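Local coordinates for molybdopterin biosynthesis moeA protein (Pyrococcus horikoshii, PDB 1WU2) that probably takes part in molybdenum cofactor biosynthesis, acting on molybdopterin at the stage where, as in its MoeA relatives, the metal is inserted, at residues Arg285-Gly290 with Phe294-Tyr299; Leu14-Asp19 with Leu274-Thr279; Ser213-Gly218 with Val301-Gln306; Thr279-Gly284 with Asn308-His313; Gly186-Gly191 with Lys241-Lys246. All coordinates share one frame; numbering follows the deposited sequence.

In the fold
All five contacts lie on one side of the centre of an elongated chain, and four of them join segments within the probable molybdopterin-binding domain; interaction 2 brings in helix 10-20 from the N-terminal region. Interactions 1, 2 and 5 reach the same mixed sheet, at its hairpin, at outermost strand 276-277 and at inner strand 184-190. Helix 300-319 serves both interactions 3 and 4, whose centres are 11 Å apart and which are joined by a probable hydrogen bond from Gln306 NE2 to Gly284 O. Interactions 1 and 4 are closest, with centres 9 Å apart, and interactions 2 and 4 share Thr279. Interaction 5 lies about 20 Å, centre to centre, from interactions 2 and 4.

Interaction 1 of 5, residues Arg285-Gly290 with Phe294-Tyr299; sequences RPFGYG and FIMSGY
Phe294 receives the edge of Tyr289 on one face of its ring: Tyr289 CE1 comes to 3.5 Å from Phe294 CE2, and the two planes meet at 61° in an edge-to-face pair. Phe287 lies alongside Phe294, and its CZ is 3.8 Å from Phe294 CD1. The rim of the Phe287 ring also takes the methyl of selenomethionine Met296, whose CE lies 3.4 Å from Phe287 CE1, near the ring plane. Behind these side chains stands the backbone of an antiparallel hairpin, strands 288-290 and 293-295. Gly288 and Ile295 form its hydrogen-bonded pair, in which Ile295 N donates to Gly288 O at 3.0 Å, while the return bond from Gly288 N to Ile295 O is weak at 3.4 Å. Tyr289 and Phe294 form the adjoining non-hydrogen-bonded pair, which places both rings on the same face of the sheet. Phe294 CG stands beside its own backbone N (chi1 -67°), which sets the ring where Tyr289 CD1 stands over its centre. With alanine in this position, the Tyr289 edge would probably lose the face it rests on, and Phe287 its aromatic neighbour on the hairpin. Farther out, Leu17 of helix 10-20 touches all three aromatic rings, Phe310 stacks on Phe287, and the Tyr289 hydroxyl is hydrogen-bonded to the Asp20 carboxylate. The contact is thus held by ring packing on one face and by one good and one weak backbone bond, with the phenol's polar end tied to Asp20 at the end of helix 10-20.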
# COMPACT_ATOMS: atom_id res chain seq x y z
N ARG A 285 25.16 -4.52 -7.25
CA ARG A 285 25.98 -4.47 -8.47
C ARG A 285 26.06 -5.80 -9.24
O ARG A 285 25.86 -5.80 -10.46
CB ARG A 285 27.38 -3.92 -8.14
CG ARG A 285 28.56 -4.56 -8.87
CD ARG A 285 29.90 -3.93 -8.51
NE ARG A 285 31.02 -4.66 -9.11
CZ ARG A 285 32.26 -4.18 -9.25
NH1 ARG A 285 32.58 -2.96 -8.82
NH2 ARG A 285 33.19 -4.93 -9.82
N PRO A 286 26.35 -6.92 -8.58
CA PRO A 286 26.49 -8.21 -9.28
C PRO A 286 25.20 -8.83 -9.84
O PRO A 286 25.22 -10.01 -10.21
CB PRO A 286 27.10 -9.13 -8.20
CG PRO A 286 27.52 -8.22 -7.08
CD PRO A 286 26.58 -7.06 -7.13
N PHE A 287 24.11 -8.07 -9.92
CA PHE A 287 22.85 -8.57 -10.48
C PHE A 287 22.99 -8.89 -11.97
O PHE A 287 23.61 -8.13 -12.72
CB PHE A 287 21.73 -7.54 -10.27
CG PHE A 287 20.44 -7.89 -10.95
CD1 PHE A 287 19.55 -8.79 -10.38
CD2 PHE A 287 20.12 -7.33 -12.18
CE1 PHE A 287 18.36 -9.12 -11.03
CE2 PHE A 287 18.94 -7.65 -12.83
CZ PHE A 287 18.06 -8.55 -12.25
N GLY A 288 22.42 -10.02 -12.38
CA GLY A 288 22.31 -10.39 -13.79
C GLY A 288 20.93 -10.96 -14.11
O GLY A 288 20.11 -11.17 -13.21
N TYR A 289 20.67 -11.19 -15.39
CA TYR A 289 19.40 -11.78 -15.82
C TYR A 289 19.48 -12.41 -17.21
O TYR A 289 20.12 -11.88 -18.12
CB TYR A 289 18.29 -10.72 -15.81
CG TYR A 289 17.04 -11.18 -16.54
CD1 TYR A 289 16.07 -11.92 -15.88
CD2 TYR A 289 16.85 -10.89 -17.89
CE1 TYR A 289 14.93 -12.36 -16.54
CE2 TYR A 289 15.72 -11.32 -18.56
CZ TYR A 289 14.76 -12.05 -17.88
OH TYR A 289 13.64 -12.48 -18.54
N GLY A 290 18.78 -13.54 -17.37
CA GLY A 290 18.63 -14.21 -18.65
C GLY A 290 17.69 -15.41 -18.56
O GLY A 290 17.71 -16.14 -17.58
N PHE A 294 16.58 -14.43 -12.56
CA PHE A 294 17.14 -13.24 -11.92
C PHE A 294 18.22 -13.68 -10.93
O PHE A 294 17.92 -14.33 -9.93
CB PHE A 294 16.04 -12.49 -11.14
CG PHE A 294 14.97 -11.89 -12.01
CD1 PHE A 294 14.82 -10.51 -12.09
CD2 PHE A 294 14.09 -12.68 -12.73
CE1 PHE A 294 13.84 -9.94 -12.88
CE2 PHE A 294 13.10 -12.12 -13.52
CZ PHE A 294 12.97 -10.75 -13.60
N ILE A 295 19.47 -13.33 -11.22
CA ILE A 295 20.59 -13.64 -10.32
C ILE A 295 20.72 -12.54 -9.26
O ILE A 295 21.04 -11.40 -9.59
CB ILE A 295 21.94 -13.78 -11.10
CG1 ILE A 295 21.77 -14.44 -12.48
CG2 ILE A 295 22.95 -14.57 -10.27
CD1 ILE A 295 21.06 -15.78 -12.48
N MSE A 296 20.50 -12.90 -8.00
CA MSE A 296 20.47 -11.93 -6.90
C MSE A 296 21.70 -12.09 -6.00
O MSE A 296 22.51 -13.00 -6.19
CB MSE A 296 19.18 -12.07 -6.08
CG MSE A 296 17.96 -12.59 -6.85
SE MSE A 296 16.40 -11.41 -6.81
CE MSE A 296 17.06 -10.11 -8.02
N SER A 297 21.81 -11.22 -5.00
CA SER A 297 23.09 -10.96 -4.31
C SER A 297 23.33 -11.67 -2.98
O SER A 297 24.46 -11.69 -2.49
CB SER A 297 23.25 -9.45 -4.10
OG SER A 297 23.75 -9.17 -2.81
N GLY A 298 22.29 -12.21 -2.35
CA GLY A 298 22.45 -12.96 -1.11
C GLY A 298 22.42 -12.18 0.19
O GLY A 298 22.05 -12.74 1.22
N TYR A 299 22.81 -10.91 0.17
CA TYR A 299 22.74 -10.08 1.37
C TYR A 299 21.44 -9.26 1.35
O TYR A 299 21.15 -8.61 0.35
CB TYR A 299 23.99 -9.20 1.48
CG TYR A 299 25.18 -9.98 2.02
CD1 TYR A 299 26.37 -10.06 1.31
CD2 TYR A 299 25.09 -10.67 3.23
CE1 TYR A 299 27.46 -10.80 1.79
CE2 TYR A 299 26.16 -11.41 3.72
CZ TYR A 299 27.34 -11.47 3.00
OH TYR A 299 28.39 -12.20 3.50

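Interaction 2 of 5, residues Leu14-Asp19 with Leu274-Thr279; sequences LKLLLD and LLFHGT
Phe276 directs its ring at helix 10-20 and lodges against two successive leucines. On the buried side Leu17 CD1 meets the ring edge near its plane, 4.0 Å from Phe276 CZ, while Leu17 CB sits 4.1 Å from Phe276 CE2. Leu16 runs past the ring in the opposite direction, its CD1 4.1 Å from Phe276 CD2. The ring gets there through an uncommon first torsion: CG lies between the backbone N and the carbonyl carbon (chi1 60°), which carries it off the strand and toward the helix. Strand 276-277 is an outermost strand of the mixed sheet, and a classic beta bulge, with Leu275 and Phe276 both opposite Tyr289, lets the two neighbouring side chains point toward the helix together. Were the ring cut back to a serine hydroxyl, Leu16 would probably lose its aromatic neighbour across the contact and Leu17 one of several apolar partners. The Leu275 side is looser. This exposed residue brings its CD1 to 3.8 Å from Leu16 O, a carbon beside a backbone carbonyl, and Leu16 is itself partly exposed. On the inner side, by contrast, Leu17 continues into further packing against Phe287, Phe294 and Phe310.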
# COMPACT_ATOMS: atom_id res chain seq x y z
N LEU A 14 17.52 -2.36 -17.35
CA LEU A 14 16.10 -2.47 -17.05
C LEU A 14 15.31 -2.67 -18.34
O LEU A 14 14.32 -3.38 -18.35
CB LEU A 14 15.60 -1.22 -16.31
CG LEU A 14 14.13 -1.22 -15.89
CD1 LEU A 14 13.87 -2.29 -14.83
CD2 LEU A 14 13.70 0.16 -15.39
N LYS A 15 15.77 -2.04 -19.42
CA LYS A 15 15.13 -2.19 -20.72
C LYS A 15 15.36 -3.58 -21.31
O LYS A 15 14.45 -4.19 -21.87
CB LYS A 15 15.63 -1.12 -21.70
CG LYS A 15 14.74 -0.94 -22.93
CD LYS A 15 15.56 -0.84 -24.21
CE LYS A 15 14.75 -0.23 -25.35
NZ LYS A 15 13.70 -1.15 -25.87
N LEU A 16 16.59 -4.08 -21.20
CA LEU A 16 16.94 -5.40 -21.72
C LEU A 16 16.11 -6.47 -21.01
O LEU A 16 15.57 -7.37 -21.65
CB LEU A 16 18.43 -5.70 -21.52
CG LEU A 16 19.43 -4.99 -22.45
CD1 LEU A 16 20.85 -5.16 -21.94
CD2 LEU A 16 19.31 -5.51 -23.88
N LEU A 17 16.01 -6.32 -19.69
CA LEU A 17 15.24 -7.23 -18.84
C LEU A 17 13.74 -7.21 -19.14
O LEU A 17 13.13 -8.25 -19.32
CB LEU A 17 15.48 -6.88 -17.37
CG LEU A 17 14.88 -7.82 -16.32
CD1 LEU A 17 15.88 -8.09 -15.20
CD2 LEU A 17 13.59 -7.26 -15.73
N LEU A 18 13.16 -6.01 -19.19
CA LEU A 18 11.71 -5.86 -19.33
C LEU A 18 11.21 -6.17 -20.75
O LEU A 18 10.08 -6.63 -20.91
CB LEU A 18 11.26 -4.45 -18.92
CG LEU A 18 11.35 -4.09 -17.44
CD1 LEU A 18 10.97 -2.63 -17.23
CD2 LEU A 18 10.46 -5.01 -16.59
N ASP A 19 12.04 -5.92 -21.76
CA ASP A 19 11.74 -6.31 -23.13
C ASP A 19 11.65 -7.84 -23.26
O ASP A 19 10.92 -8.35 -24.11
CB ASP A 19 12.80 -5.78 -24.11
CG ASP A 19 12.67 -4.28 -24.39
OD1 ASP A 19 11.67 -3.64 -24.00
OD2 ASP A 19 13.55 -3.65 -25.02
N LEU A 274 23.00 -15.47 -20.20
CA LEU A 274 22.72 -14.14 -19.66
C LEU A 274 22.70 -13.04 -20.72
O LEU A 274 23.61 -12.95 -21.55
CB LEU A 274 23.76 -13.80 -18.59
CG LEU A 274 23.88 -14.80 -17.43
CD1 LEU A 274 25.23 -14.71 -16.75
CD2 LEU A 274 22.76 -14.60 -16.42
N LEU A 275 21.66 -12.21 -20.68
CA LEU A 275 21.64 -10.95 -21.42
C LEU A 275 22.65 -9.98 -20.82
O LEU A 275 23.38 -9.30 -21.55
CB LEU A 275 20.25 -10.32 -21.39
CG LEU A 275 19.14 -11.04 -22.16
CD1 LEU A 275 17.79 -10.46 -21.80
CD2 LEU A 275 19.39 -10.96 -23.66
N PHE A 276 22.67 -9.89 -19.49
CA PHE A 276 23.68 -9.10 -18.78
C PHE A 276 24.02 -9.70 -17.42
O PHE A 276 23.33 -10.57 -16.90
CB PHE A 276 23.23 -7.64 -18.64
CG PHE A 276 21.94 -7.47 -17.88
CD1 PHE A 276 21.95 -7.26 -16.50
CD2 PHE A 276 20.72 -7.52 -18.53
CE1 PHE A 276 20.77 -7.11 -15.80
CE2 PHE A 276 19.53 -7.37 -17.83
CZ PHE A 276 19.55 -7.16 -16.47
N HIS A 277 25.12 -9.22 -16.85
CA HIS A 277 25.63 -9.65 -15.55
C HIS A 277 26.72 -8.67 -15.14
O HIS A 277 27.71 -8.49 -15.85
CB HIS A 277 26.18 -11.08 -15.64
CG HIS A 277 26.58 -11.66 -14.31
ND1 HIS A 277 25.83 -11.49 -13.17
CD2 HIS A 277 27.65 -12.41 -13.96
CE1 HIS A 277 26.42 -12.12 -12.16
NE2 HIS A 277 27.53 -12.68 -12.62
N GLY A 278 26.54 -8.04 -13.99
CA GLY A 278 27.38 -6.93 -13.59
C GLY A 278 26.70 -5.66 -14.06
O GLY A 278 26.74 -5.33 -15.24
N THR A 279 26.06 -4.98 -13.12
CA THR A 279 25.28 -3.80 -13.42
C THR A 279 25.76 -2.62 -12.58
O THR A 279 26.60 -2.76 -11.70
CB THR A 279 23.77 -4.11 -13.20
OG1 THR A 279 22.96 -3.24 -14.00
CG2 THR A 279 23.33 -3.83 -11.78

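Interaction 3 of 5, residues Ser213-Gly218 with Val301-Gln306; sequences SIMLQG and VSVFAQ
Val303 presents its CG1 methyl to two side chains of helix 212-222, each arriving in a different direction. Met215, a selenomethionine, slides past the valine in the opposite sense and puts CE 3.7 Å from Val303 CG1. Leu216 instead crosses the valine at about a right angle, with its CD2 also 3.7 Å from Val303 CG1. The long reach of Met215 follows from its torsions: chi1 (-175°) and chi2 (179°) are both extended, carrying selenium straight out across the gap, and a bend at chi3 (71°) then turns CE onto the neighbouring helix. That same methyl rests at the base of the Phe304 side chain, 4.4 Å from Phe304 CB, so it settles at the junction of Val303 and Phe304. The short helical segments run nearly parallel, their axes 10.9 Å apart at closest approach, a spacing bridged by the long selenomethionine chain. Leu369 touches both Met215 and Phe304, and Ala167 of the second subunit packs on Met215, placing the contact close to the dimer interface. Across the two segments the side-chain contacts are apolar, carried chiefly by methyl groups of buried residues, and their hold rests on fit and burial, with no hydrogen bond between the helices.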
# COMPACT_ATOMS: atom_id res chain seq x y z
N SER A 213 14.82 -15.78 1.79
CA SER A 213 13.72 -16.59 1.29
C SER A 213 12.39 -16.00 1.75
O SER A 213 11.54 -15.68 0.93
CB SER A 213 13.84 -18.04 1.78
OG SER A 213 12.81 -18.82 1.19
N ILE A 214 12.24 -15.87 3.06
CA ILE A 214 11.01 -15.34 3.65
C ILE A 214 10.76 -13.88 3.24
O ILE A 214 9.61 -13.48 3.08
CB ILE A 214 11.01 -15.52 5.19
CG1 ILE A 214 9.65 -15.13 5.80
CG2 ILE A 214 12.11 -14.70 5.86
CD1 ILE A 214 8.46 -15.85 5.20
N MSE A 215 11.83 -13.10 3.05
CA MSE A 215 11.68 -11.70 2.64
C MSE A 215 11.18 -11.62 1.21
O MSE A 215 10.31 -10.80 0.90
CB MSE A 215 12.98 -10.92 2.77
CG MSE A 215 12.81 -9.44 2.46
SE MSE A 215 14.43 -8.40 2.65
CE MSE A 215 15.39 -9.06 1.10
N LEU A 216 11.73 -12.45 0.34
CA LEU A 216 11.30 -12.49 -1.06
C LEU A 216 9.89 -13.05 -1.21
O LEU A 216 9.17 -12.65 -2.12
CB LEU A 216 12.29 -13.30 -1.91
CG LEU A 216 13.61 -12.59 -2.23
CD1 LEU A 216 14.60 -13.57 -2.85
CD2 LEU A 216 13.39 -11.40 -3.15
N GLN A 217 9.48 -13.97 -0.34
CA GLN A 217 8.12 -14.51 -0.37
C GLN A 217 7.12 -13.37 -0.15
O GLN A 217 6.19 -13.21 -0.93
CB GLN A 217 7.93 -15.59 0.70
CG GLN A 217 8.52 -16.94 0.31
CD GLN A 217 8.74 -17.85 1.50
OE1 GLN A 217 7.78 -18.39 2.06
NE2 GLN A 217 10.00 -18.03 1.89
N GLY A 218 7.33 -12.59 0.90
CA GLY A 218 6.49 -11.45 1.20
C GLY A 218 6.49 -10.39 0.11
O GLY A 218 5.45 -9.81 -0.19
N VAL A 301 20.03 -6.42 2.31
CA VAL A 301 19.94 -5.04 1.84
C VAL A 301 20.08 -4.99 0.32
O VAL A 301 19.35 -4.27 -0.36
CB VAL A 301 21.00 -4.13 2.50
CG1 VAL A 301 20.95 -2.72 1.91
CG2 VAL A 301 20.81 -4.09 4.01
N SER A 302 21.03 -5.76 -0.20
CA SER A 302 21.29 -5.83 -1.64
C SER A 302 20.18 -6.52 -2.45
O SER A 302 19.91 -6.14 -3.58
CB SER A 302 22.63 -6.52 -1.88
OG SER A 302 22.96 -6.56 -3.25
N VAL A 303 19.55 -7.55 -1.88
CA VAL A 303 18.42 -8.22 -2.52
C VAL A 303 17.21 -7.29 -2.62
O VAL A 303 16.48 -7.33 -3.60
CB VAL A 303 18.01 -9.51 -1.76
CG1 VAL A 303 16.66 -10.04 -2.24
CG2 VAL A 303 19.07 -10.57 -1.91
N PHE A 304 17.01 -6.47 -1.60
CA PHE A 304 15.88 -5.54 -1.53
C PHE A 304 15.97 -4.49 -2.63
O PHE A 304 14.98 -4.21 -3.30
CB PHE A 304 15.85 -4.86 -0.16
CG PHE A 304 14.67 -3.96 0.07
CD1 PHE A 304 13.46 -4.47 0.52
CD2 PHE A 304 14.77 -2.59 -0.15
CE1 PHE A 304 12.37 -3.65 0.74
CE2 PHE A 304 13.68 -1.75 0.07
CZ PHE A 304 12.48 -2.28 0.51
N ALA A 305 17.15 -3.91 -2.80
CA ALA A 305 17.39 -2.93 -3.85
C ALA A 305 17.24 -3.56 -5.24
O ALA A 305 16.70 -2.94 -6.16
CB ALA A 305 18.77 -2.34 -3.70
N GLN A 306 17.70 -4.80 -5.38
CA GLN A 306 17.57 -5.53 -6.64
C GLN A 306 16.11 -5.86 -6.94
O GLN A 306 15.71 -5.89 -8.10
CB GLN A 306 18.40 -6.80 -6.61
CG GLN A 306 19.89 -6.55 -6.82
CD GLN A 306 20.74 -7.77 -6.54
OE1 GLN A 306 20.25 -8.79 -6.05
NE2 GLN A 306 22.03 -7.67 -6.87

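Interaction 4 of 5, residues Thr279-Gly284 with Asn308-His313; sequences TTIKPG and NLFVKH
Short strand 281-282 packs against helix 300-319 within the probable molybdopterin-binding domain, and Ile281 meets Leu309 tip to tip. Ile281 CD1 lies 3.9 Å from Leu309 CD1, and Ile281 CG2 closes on the same leucine methyl, which therefore sits against both branches of the isoleucine. Ile281 holds CG1 between its backbone N and carbonyl carbon (chi1 73°), and with chi2 extended the CD1 methyl is carried out to the helix. There it also approaches the rim of Phe310, 4.1 Å from Phe310 CE1 and near the ring plane, the two side chains crossing at a slant. Thr279 comes up at another part of that rim, its OG1 4.3 Å from Phe310 CZ; this hydroxyl is hydrogen-bonded to Val8 O. Strand 281-282 pairs in parallel with strand 343-351, in a sheet that also includes strand 390-395, so the contact couples that sheet to the helix. A wider pi-type turn at 308-311 interrupts the regular alpha-helical spacing just where Leu309 and Phe310, consecutive in sequence, both point toward the strand. Phe310 is held from another direction as well, meeting Tyr10 of helix 10-20 edge to face.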
# COMPACT_ATOMS: atom_id res chain seq x y z
N THR A 279 26.06 -4.98 -13.12
CA THR A 279 25.28 -3.80 -13.42
C THR A 279 25.76 -2.62 -12.58
O THR A 279 26.60 -2.76 -11.70
CB THR A 279 23.77 -4.11 -13.20
OG1 THR A 279 22.96 -3.24 -14.00
CG2 THR A 279 23.33 -3.83 -11.78
N THR A 280 25.19 -1.46 -12.86
CA THR A 280 25.68 -0.20 -12.32
C THR A 280 25.15 0.13 -10.91
O THR A 280 25.73 0.96 -10.21
CB THR A 280 25.37 0.91 -13.36
OG1 THR A 280 26.48 1.06 -14.25
CG2 THR A 280 25.24 2.26 -12.74
N ILE A 281 24.07 -0.52 -10.49
CA ILE A 281 23.42 -0.17 -9.22
C ILE A 281 24.32 -0.45 -8.00
O ILE A 281 25.23 -1.27 -8.05
CB ILE A 281 22.04 -0.86 -9.06
CG1 ILE A 281 22.19 -2.36 -8.77
CG2 ILE A 281 21.16 -0.62 -10.28
CD1 ILE A 281 20.92 -3.01 -8.24
N LYS A 282 24.03 0.25 -6.91
CA LYS A 282 24.78 0.13 -5.66
C LYS A 282 23.85 0.45 -4.48
O LYS A 282 23.35 1.57 -4.39
CB LYS A 282 25.96 1.10 -5.66
CG LYS A 282 26.94 0.91 -4.49
CD LYS A 282 27.84 2.12 -4.29
CE LYS A 282 28.63 2.03 -2.99
NZ LYS A 282 28.30 3.14 -2.04
N PRO A 283 23.60 -0.51 -3.59
CA PRO A 283 24.10 -1.89 -3.68
C PRO A 283 23.40 -2.70 -4.77
O PRO A 283 22.51 -2.18 -5.44
CB PRO A 283 23.79 -2.47 -2.30
CG PRO A 283 22.61 -1.69 -1.81
CD PRO A 283 22.79 -0.30 -2.38
N GLY A 284 23.80 -3.96 -4.93
CA GLY A 284 23.18 -4.86 -5.89
C GLY A 284 23.90 -4.95 -7.23
O GLY A 284 23.33 -5.42 -8.20
N ASN A 308 13.34 -4.10 -5.84
CA ASN A 308 12.64 -2.86 -6.15
C ASN A 308 13.02 -2.27 -7.51
O ASN A 308 12.18 -1.69 -8.20
CB ASN A 308 12.87 -1.83 -5.04
CG ASN A 308 11.97 -2.06 -3.85
OD1 ASN A 308 10.80 -1.70 -3.87
ND2 ASN A 308 12.51 -2.68 -2.80
N LEU A 309 14.28 -2.44 -7.90
CA LEU A 309 14.79 -1.84 -9.14
C LEU A 309 14.56 -2.72 -10.37
O LEU A 309 14.58 -2.21 -11.49
CB LEU A 309 16.29 -1.52 -9.01
CG LEU A 309 16.64 -0.39 -8.04
CD1 LEU A 309 18.14 -0.34 -7.79
CD2 LEU A 309 16.16 0.95 -8.56
N PHE A 310 14.32 -4.01 -10.18
CA PHE A 310 14.17 -4.94 -11.30
C PHE A 310 12.90 -5.78 -11.18
O PHE A 310 11.98 -5.64 -11.99
CB PHE A 310 15.39 -5.86 -11.41
CG PHE A 310 16.62 -5.17 -11.90
CD1 PHE A 310 17.71 -4.99 -11.07
CD2 PHE A 310 16.70 -4.70 -13.21
CE1 PHE A 310 18.85 -4.35 -11.53
CE2 PHE A 310 17.84 -4.06 -13.67
CZ PHE A 310 18.92 -3.89 -12.83
N VAL A 311 12.86 -6.63 -10.17
CA VAL A 311 11.79 -7.63 -10.03
C VAL A 311 10.40 -6.99 -9.93
O VAL A 311 9.47 -7.43 -10.60
CB VAL A 311 12.03 -8.55 -8.80
CG1 VAL A 311 10.96 -9.64 -8.75
CG2 VAL A 311 13.42 -9.17 -8.84
N LYS A 312 10.28 -5.95 -9.11
CA LYS A 312 9.03 -5.23 -8.90
C LYS A 312 8.41 -4.79 -10.23
O LYS A 312 7.21 -4.93 -10.43
CB LYS A 312 9.29 -4.01 -8.00
CG LYS A 312 8.12 -3.03 -7.89
CD LYS A 312 8.31 -2.04 -6.74
CE LYS A 312 9.24 -0.90 -7.11
NZ LYS A 312 8.93 0.35 -6.35
N HIS A 313 9.24 -4.26 -11.13
CA HIS A 313 8.77 -3.75 -12.41
C HIS A 313 8.47 -4.85 -13.42
O HIS A 313 7.61 -4.68 -14.28
CB HIS A 313 9.79 -2.76 -12.98
CG HIS A 313 10.03 -1.59 -12.07
ND1 HIS A 313 9.03 -0.72 -11.70
CD2 HIS A 313 11.15 -1.18 -11.43
CE1 HIS A 313 9.53 0.19 -10.88
NE2 HIS A 313 10.81 -0.07 -10.70

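Interaction 5 of 5, residues Gly186-Gly191 with Lys241-Lys246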
# COMPACT_ATOMS: atom_id res chain seq x y z
N GLY A 186 9.59 -18.58 -8.82
CA GLY A 186 10.44 -19.51 -8.11
C GLY A 186 11.48 -18.80 -7.26
O GLY A 186 11.92 -17.71 -7.60
N ILE A 187 11.86 -19.43 -6.15
CA ILE A 187 12.86 -18.88 -5.24
C ILE A 187 13.84 -19.98 -4.84
O ILE A 187 13.48 -20.90 -4.11
CB ILE A 187 12.17 -18.28 -3.98
CG1 ILE A 187 11.31 -17.08 -4.35
CG2 ILE A 187 13.22 -17.88 -2.94
CD1 ILE A 187 10.48 -16.52 -3.21
N ILE A 188 15.07 -19.88 -5.34
CA ILE A 188 16.15 -20.80 -4.99
C ILE A 188 17.18 -20.05 -4.16
O ILE A 188 17.74 -19.07 -4.63
CB ILE A 188 16.87 -21.33 -6.24
CG1 ILE A 188 15.89 -21.99 -7.21
CG2 ILE A 188 17.95 -22.32 -5.85
CD1 ILE A 188 16.49 -22.24 -8.58
N ILE A 189 17.44 -20.50 -2.94
CA ILE A 189 18.52 -19.95 -2.14
C ILE A 189 19.75 -20.85 -2.32
O ILE A 189 19.60 -22.06 -2.48
CB ILE A 189 18.12 -19.84 -0.64
CG1 ILE A 189 17.18 -18.65 -0.38
CG2 ILE A 189 19.34 -19.63 0.23
CD1 ILE A 189 16.16 -18.34 -1.45
N THR A 190 20.94 -20.26 -2.33
CA THR A 190 22.19 -21.01 -2.52
C THR A 190 23.22 -20.59 -1.48
O THR A 190 23.33 -19.41 -1.14
CB THR A 190 22.73 -20.79 -3.97
OG1 THR A 190 22.31 -21.86 -4.82
CG2 THR A 190 24.25 -20.84 -4.04
N GLY A 191 23.99 -21.57 -0.98
CA GLY A 191 25.02 -21.32 0.01
C GLY A 191 25.11 -22.42 1.06
O GLY A 191 24.13 -22.67 1.77
N LYS A 241 21.56 -27.47 -10.87
CA LYS A 241 21.00 -27.72 -12.20
C LYS A 241 19.49 -28.03 -12.20
O LYS A 241 18.89 -28.14 -13.27
CB LYS A 241 21.75 -28.86 -12.90
CG LYS A 241 22.08 -28.59 -14.36
CD LYS A 241 23.18 -27.54 -14.51
CE LYS A 241 23.94 -27.71 -15.81
NZ LYS A 241 23.03 -27.90 -16.97
N GLU A 242 18.89 -28.17 -11.01
CA GLU A 242 17.43 -28.23 -10.87
C GLU A 242 16.75 -26.85 -11.02
O GLU A 242 15.54 -26.73 -10.80
CB GLU A 242 17.02 -28.87 -9.54
CG GLU A 242 17.69 -28.27 -8.31
CD GLU A 242 16.77 -28.11 -7.13
OE1 GLU A 242 16.50 -29.12 -6.44
OE2 GLU A 242 16.33 -26.98 -6.87
N THR A 243 17.52 -25.83 -11.38
CA THR A 243 16.98 -24.56 -11.88
C THR A 243 16.12 -24.80 -13.12
O THR A 243 15.24 -24.00 -13.43
CB THR A 243 18.15 -23.58 -12.19
OG1 THR A 243 18.69 -23.06 -10.97
CG2 THR A 243 17.67 -22.33 -12.94
N LEU A 244 16.40 -25.88 -13.84
CA LEU A 244 15.58 -26.29 -14.99
C LEU A 244 14.15 -26.62 -14.57
O LEU A 244 13.21 -26.28 -15.29
CB LEU A 244 16.22 -27.48 -15.72
CG LEU A 244 16.01 -27.47 -17.23
CD1 LEU A 244 17.01 -26.54 -17.91
CD2 LEU A 244 16.11 -28.88 -17.81
N GLU A 245 13.97 -27.28 -13.43
CA GLU A 245 12.64 -27.56 -12.89
C GLU A 245 11.86 -26.27 -12.59
O GLU A 245 10.64 -26.23 -12.76
CB GLU A 245 12.73 -28.40 -11.61
CG GLU A 245 11.38 -28.93 -11.12
CD GLU A 245 11.43 -29.51 -9.72
OE1 GLU A 245 10.35 -29.71 -9.12
OE2 GLU A 245 12.55 -29.77 -9.21
N LYS A 246 12.57 -25.23 -12.16
CA LYS A 246 11.95 -23.95 -11.79
C LYS A 246 11.45 -23.21 -13.01
O LYS A 246 10.35 -22.68 -12.99
CB LYS A 246 12.95 -23.06 -11.05
CG LYS A 246 13.18 -23.46 -9.62
CD LYS A 246 13.78 -24.86 -9.53
CE LYS A 246 14.58 -25.10 -8.27
NZ LYS A 246 16.03 -25.31 -8.57
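Ile188 sets CG1 beside its backbone N (chi1 -56°) and extends chi2 to 167°, so that CD1 stands out from the strand toward segment 241-246. Lys246 answers with a chain bent at chi2 (62°) and again at chi4, which folds it back along its own segment and lays its methylenes obliquely across the isoleucine. Lys246 CG is 3.7 Å from Ile188 CD1. Farther along the chain the packing is tight and perhaps strained in the model, with Lys246 CE 3.5 Å from Ile188 CD1. Lys246 NZ itself lies 3.1 Å from Ile188 CD1, so the charged end is pressed against the isoleucine methyl while it turns to Glu242. With that glutamate it forms a salt bridge, although the very short modelled separation leaves its exact geometry doubtful. Thr243 approaches the same methyl at about a right angle, with OG1 3.4 Å from Ile188 CD1; the polar need of that hydroxyl is met by a hydrogen bond to Ile240 O. Ile188 belongs to strand 184-190, which lies between parallel strands 226-233 and 252-255, and Ile253, Leu255 and Leu233 from those neighbours touch it. Helix 243-249 covers this face of the sheet, and on the other face Ile187 packs against Leu216 and Gln217 of helix 212-222, so the strand is layered between helices in an alpha-beta-alpha arrangement.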